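Local coordinates for protein frataxin homolog, mitochondrial (Saccharomyces cerevisiae, PDB 3OEQ) that delivers ferrous iron for heme and iron-sulfur cluster synthesis, oxidises Fe(2+) to Fe(3+), and stores iron as a ferrihydrite mineral when it oligomerises, at residues L30-L34 / L53-M58; G87-F91 / R102-L107. The protein carries 1 engineered substitution. The contacts are given in a common frame with arbitrary orientation. Numbering follows the deposited sequence.

Contact 1 (L30-L34 / L53-M58); sequences LDHLL and LSHGVM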
loop_
_atom_site.group_PDB
_atom_site.type_symbol
_atom_site.label_atom_id
_atom_site.label_comp_id
_atom_site.label_asym_id
_atom_site.label_seq_id
_atom_site.Cartn_x
_atom_site.Cartn_y
_atom_site.Cartn_z
ATOM N N LEU A 30 -6.059 -2.738 -16.469
ATOM C CA LEU A 30 -5.262 -2.788 -17.685
ATOM C C LEU A 30 -5.942 -3.520 -18.829
ATOM O O LEU A 30 -5.620 -3.280 -19.980
ATOM C CB LEU A 30 -3.889 -3.394 -17.388
ATOM C CG LEU A 30 -3.040 -2.629 -16.366
ATOM C CD1 LEU A 30 -1.604 -3.061 -16.475
ATOM C CD2 LEU A 30 -3.166 -1.142 -16.573
ATOM N N ASP A 31 -6.892 -4.400 -18.513
ATOM C CA ASP A 31 -7.689 -5.108 -19.525
ATOM C C ASP A 31 -8.791 -4.216 -20.024
ATOM O O ASP A 31 -8.894 -4.006 -21.206
ATOM C CB ASP A 31 -8.255 -6.414 -18.973
ATOM C CG ASP A 31 -7.171 -7.401 -18.598
ATOM O OD1 ASP A 31 -6.104 -7.382 -19.240
ATOM O OD2 ASP A 31 -7.375 -8.192 -17.655
ATOM N N HIS A 32 -9.595 -3.672 -19.115
ATOM C CA HIS A 32 -10.617 -2.689 -19.473
ATOM C C HIS A 32 -10.036 -1.493 -20.228
ATOM O O HIS A 32 -10.769 -0.698 -20.824
ATOM C CB HIS A 32 -11.319 -2.173 -18.229
ATOM C CG HIS A 32 -12.277 -3.143 -17.627
ATOM N ND1 HIS A 32 -13.441 -2.741 -17.005
ATOM C CD2 HIS A 32 -12.244 -4.493 -17.547
ATOM C CE1 HIS A 32 -14.082 -3.806 -16.561
ATOM N NE2 HIS A 32 -13.371 -4.879 -16.869
ATOM N N LEU A 33 -8.717 -1.365 -20.180
ATOM C CA LEU A 33 -8.015 -0.288 -20.851
ATOM C C LEU A 33 -7.473 -0.776 -22.191
ATOM O O LEU A 33 -7.530 -0.052 -23.150
ATOM C CB LEU A 33 -6.893 0.272 -19.949
ATOM C CG LEU A 33 -5.942 1.282 -20.597
ATOM C CD1 LEU A 33 -6.734 2.440 -21.175
ATOM C CD2 LEU A 33 -4.872 1.772 -19.651
ATOM N N LEU A 34 -6.954 -2.003 -22.250
ATOM C CA LEU A 34 -6.401 -2.540 -23.488
ATOM C C LEU A 34 -7.430 -2.530 -24.612
ATOM O O LEU A 34 -7.112 -2.093 -25.699
ATOM C CB LEU A 34 -5.814 -3.944 -23.294
ATOM C CG LEU A 34 -5.260 -4.653 -24.539
ATOM C CD1 LEU A 34 -4.089 -3.870 -25.177
ATOM C CD2 LEU A 34 -4.884 -6.097 -24.233
ATOM N N LEU A 53 0.066 -5.172 -24.829
ATOM C CA LEU A 53 0.067 -5.536 -23.389
ATOM C C LEU A 53 0.746 -6.903 -23.127
ATOM O O LEU A 53 0.159 -7.943 -23.421
ATOM C CB LEU A 53 -1.366 -5.544 -22.836
ATOM C CG LEU A 53 -1.630 -5.472 -21.324
ATOM C CD1 LEU A 53 -3.093 -5.474 -21.073
ATOM C CD2 LEU A 53 -1.043 -6.646 -20.561
ATOM N N SER A 54 1.963 -6.877 -22.560
ATOM C CA SER A 54 2.873 -8.041 -22.261
ATOM C C SER A 54 2.464 -8.958 -21.146
ATOM O O SER A 54 1.806 -10.000 -21.315
ATOM C CB SER A 54 4.150 -7.469 -21.630
ATOM O OG SER A 54 5.149 -7.261 -22.579
ATOM N N HIS A 55 2.987 -8.545 -19.994
ATOM C CA HIS A 55 2.807 -9.172 -18.729
ATOM C C HIS A 55 2.696 -8.050 -17.741
ATOM O O HIS A 55 3.653 -7.702 -17.071
ATOM C CB HIS A 55 3.967 -10.111 -18.445
ATOM C CG HIS A 55 3.792 -11.448 -19.103
ATOM N ND1 HIS A 55 4.767 -12.026 -19.896
ATOM C CD2 HIS A 55 2.719 -12.295 -19.128
ATOM C CE1 HIS A 55 4.312 -13.179 -20.362
ATOM N NE2 HIS A 55 3.076 -13.369 -19.910
ATOM N N GLY A 56 1.507 -7.457 -17.702
ATOM C CA GLY A 56 1.284 -6.284 -16.888
ATOM C C GLY A 56 2.135 -5.070 -17.235
ATOM O O GLY A 56 2.341 -4.189 -16.404
ATOM N N VAL A 57 2.635 -5.034 -18.465
ATOM C CA VAL A 57 3.248 -3.838 -19.029
ATOM C C VAL A 57 2.470 -3.506 -20.277
ATOM O O VAL A 57 2.268 -4.370 -21.114
ATOM C CB VAL A 57 4.723 -4.057 -19.400
ATOM C CG1 VAL A 57 5.333 -2.776 -19.946
ATOM C CG2 VAL A 57 5.512 -4.560 -18.192
ATOM N N MET A 58 2.021 -2.262 -20.383
ATOM C CA MET A 58 1.347 -1.778 -21.571
ATOM C C MET A 58 2.057 -0.625 -22.296
ATOM O O MET A 58 2.422 0.389 -21.713
ATOM C CB MET A 58 -0.075 -1.368 -21.239
ATOM C CG MET A 58 -0.786 -0.671 -22.383
ATOM S SD MET A 58 -2.393 -0.116 -21.856
ATOM C CE MET A 58 -3.375 -1.533 -22.250
#
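One turn of helix, L30-L34, lies over the tight hairpin connection L53-M58, with CA atoms 7.5 Å apart for L30 and G56 and 7.1 Å apart for L34 and L53. The helical turn is closed by L34 N to L30 O (2.9 Å) and the hairpin turn by S54 N to V57 O (2.9 Å). G56, within that turn, takes left-handed backbone angles (phi 61°, psi 22°), a conformation glycine adopts readily. No hydrogen bond crosses between the segments; the 315 Å² they bury is held by apolar packing. The contact belongs to the frataxin α/β sandwich, where helix 25-37 packs on the first hairpin of the antiparallel sheet, strands 50-53 and 57-61. L53 and M58, one from each strand, both point toward the helix. M58 extends to the helix backbone: its CE sits 3.4 Å from L34 CA, 3.6 Å from L34 CB and 3.6 Å from the carbonyl L30 O, while its SD lies 3.8 Å from L33 CD2. L53 places CD1 3.7 Å from L34 CD2, 4.3 Å from L30 CB and 3.5 Å from L30 O, so that it packs against L30 and L34, one turn apart. Nearer the hairpin turn, L30 CD1 lies 4.1 Å from G56 O. L33 also packs on I70 of the neighbouring strand 68-71.

Contact 2 (G87-F91 / R102-L107); sequences GPNRF and RNGTKL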
loop_
_atom_site.group_PDB
_atom_site.type_symbol
_atom_site.label_atom_id
_atom_site.label_comp_id
_atom_site.label_asym_id
_atom_site.label_seq_id
_atom_site.Cartn_x
_atom_site.Cartn_y
_atom_site.Cartn_z
ATOM N N GLY A 87 4.479 13.469 -17.974
ATOM C CA GLY A 87 5.473 12.921 -17.045
ATOM C C GLY A 87 5.077 11.622 -16.345
ATOM O O GLY A 87 4.087 10.962 -16.718
ATOM N N PRO A 88 5.835 11.259 -15.303
ATOM C CA PRO A 88 5.654 10.036 -14.524
ATOM C C PRO A 88 4.597 10.189 -13.440
ATOM O O PRO A 88 4.493 11.260 -12.831
ATOM C CB PRO A 88 7.019 9.857 -13.881
ATOM C CG PRO A 88 7.532 11.253 -13.681
ATOM C CD PRO A 88 6.895 12.115 -14.741
ATOM N N ASN A 89 3.798 9.158 -13.196
ATOM C CA ASN A 89 2.904 9.184 -12.024
ATOM C C ASN A 89 2.584 7.808 -11.435
ATOM O O ASN A 89 2.732 6.832 -12.126
ATOM C CB ASN A 89 1.633 10.021 -12.307
ATOM C CG ASN A 89 1.419 11.104 -11.253
ATOM O OD1 ASN A 89 1.134 10.817 -10.072
ATOM N ND2 ASN A 89 1.635 12.338 -11.645
ATOM N N ARG A 90 2.191 7.723 -10.165
ATOM C CA ARG A 90 1.657 6.448 -9.649
ATOM C C ARG A 90 0.350 6.524 -8.877
ATOM O O ARG A 90 0.053 7.525 -8.285
ATOM C CB ARG A 90 2.713 5.574 -8.939
ATOM C CG ARG A 90 3.022 5.944 -7.531
ATOM C CD ARG A 90 4.447 5.583 -7.202
ATOM N NE ARG A 90 4.596 4.172 -6.938
ATOM C CZ ARG A 90 5.607 3.438 -7.356
ATOM N NH1 ARG A 90 6.538 3.977 -8.088
ATOM N NH2 ARG A 90 5.650 2.148 -7.094
ATOM N N PHE A 91 -0.403 5.428 -8.904
ATOM C CA PHE A 91 -1.807 5.440 -8.595
ATOM C C PHE A 91 -2.283 4.307 -7.663
ATOM O O PHE A 91 -2.003 3.143 -7.902
ATOM C CB PHE A 91 -2.597 5.363 -9.914
ATOM C CG PHE A 91 -2.302 6.486 -10.861
ATOM C CD1 PHE A 91 -2.965 7.687 -10.747
ATOM C CD2 PHE A 91 -1.333 6.353 -11.840
ATOM C CE1 PHE A 91 -2.675 8.727 -11.583
ATOM C CE2 PHE A 91 -1.036 7.393 -12.685
ATOM C CZ PHE A 91 -1.713 8.576 -12.572
ATOM N N ARG A 102 0.552 11.688 -5.954
ATOM C CA ARG A 102 0.945 13.096 -6.018
ATOM C C ARG A 102 -0.141 14.117 -5.610
ATOM O O ARG A 102 0.084 14.884 -4.688
ATOM C CB ARG A 102 1.565 13.422 -7.377
ATOM C CG ARG A 102 1.800 14.904 -7.650
ATOM C CD ARG A 102 3.113 15.184 -8.381
ATOM N NE ARG A 102 3.332 14.308 -9.531
ATOM C CZ ARG A 102 4.538 13.901 -9.933
ATOM N NH1 ARG A 102 5.651 14.257 -9.296
ATOM N NH2 ARG A 102 4.632 13.112 -10.982
ATOM N N ASN A 103 -1.304 14.120 -6.273
ATOM C CA ASN A 103 -2.375 15.114 -6.058
ATOM C C ASN A 103 -3.767 14.495 -6.067
ATOM O O ASN A 103 -4.761 15.177 -5.833
ATOM C CB ASN A 103 -2.326 16.222 -7.114
ATOM C CG ASN A 103 -2.182 15.679 -8.548
ATOM O OD1 ASN A 103 -2.980 14.868 -9.022
ATOM N ND2 ASN A 103 -1.156 16.131 -9.232
ATOM N N GLY A 104 -3.860 13.211 -6.364
ATOM C CA GLY A 104 -5.147 12.551 -6.245
ATOM C C GLY A 104 -6.059 12.661 -7.434
ATOM O O GLY A 104 -7.238 12.391 -7.321
ATOM N N THR A 105 -5.506 13.038 -8.579
ATOM C CA THR A 105 -6.277 13.072 -9.815
ATOM C C THR A 105 -6.342 11.680 -10.404
ATOM O O THR A 105 -5.385 10.928 -10.296
ATOM C CB THR A 105 -5.700 14.069 -10.888
ATOM O OG1 THR A 105 -4.378 13.689 -11.224
ATOM C CG2 THR A 105 -5.743 15.567 -10.410
ATOM N N LYS A 106 -7.477 11.360 -11.031
ATOM C CA LYS A 106 -7.675 10.105 -11.766
ATOM C C LYS A 106 -6.731 9.968 -12.994
ATOM O O LYS A 106 -6.606 10.893 -13.796
ATOM C CB LYS A 106 -9.145 9.948 -12.224
ATOM C CG LYS A 106 -10.238 9.705 -11.166
ATOM C CD LYS A 106 -11.574 9.242 -11.841
ATOM C CE LYS A 106 -12.803 9.593 -11.031
ATOM N NZ LYS A 106 -13.083 8.570 -10.001
ATOM N N LEU A 107 -6.085 8.806 -13.137
ATOM C CA LEU A 107 -5.373 8.496 -14.364
ATOM C C LEU A 107 -6.369 8.225 -15.471
ATOM O O LEU A 107 -6.105 8.577 -16.618
ATOM C CB LEU A 107 -4.435 7.304 -14.223
ATOM C CG LEU A 107 -4.931 5.936 -14.646
ATOM C CD1 LEU A 107 -3.814 4.958 -14.721
ATOM C CD2 LEU A 107 -5.961 5.490 -13.660
#
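An Asx turn shapes the loop that leads from strand 98-100 into helix 107-120, the C-terminal helix of the frataxin α/β sandwich, and this loop folds back over strand 87-93. N103 OD1 accepts from T105 N at 3.2 Å and from T105 OG1 at 2.9 Å; G104, between them, has a positive phi of 85°, an angle that a side chain would crowd. K106 then occupies the N-cap position, and L107 opens the helix. The loop and the first residue of the helix meet the strand at two places, with CA atoms 7.4 Å apart both for N89 and R102 and for F91 and L107, and together they bury 283 Å².

The first is polar and mostly exposed. The R102 side chain runs alongside the strand past N89 and brings NH2 to 2.6 Å from P88 O, close but at an angle too poor for a hydrogen bond. R90 points away from the loop; it hydrogen-bonds K77 O and makes a weak, long ion pair with E25 of a second subunit.

At the second, F91 and L107 are buried. F91 is directed toward the loop, and its ring also touches I110 of helix 107-120. The polar atom T105 O approaches the ring edge, 3.7 Å from F91 CE1, while L107 covers one face in a CH-pi contact: L107 CB lies 3.5 Å from the F91 ring centroid, only 16° off the normal, and 3.4 Å from F91 CZ.

In the fold
Both contacts join helical or helix-leading segments to the same antiparallel sheet, but at different strands and through different helices: contact 1 sets helix 25-37 against the first hairpin, contact 2 the lead-in to helix 107-120 against strand 87-93. Their centres lie 18 Å apart and their nearest atoms about 6 Å, so they do not touch. Both are partly buried, but contact 1 is closer to core, with four of seven touching residues buried, and is almost wholly aliphatic and thioether. Contact 2 lies more at the surface, with two of seven buried and four exposed; its buried aromatic end contrasts with an exposed polar end formed by R102 beside P88 and N89.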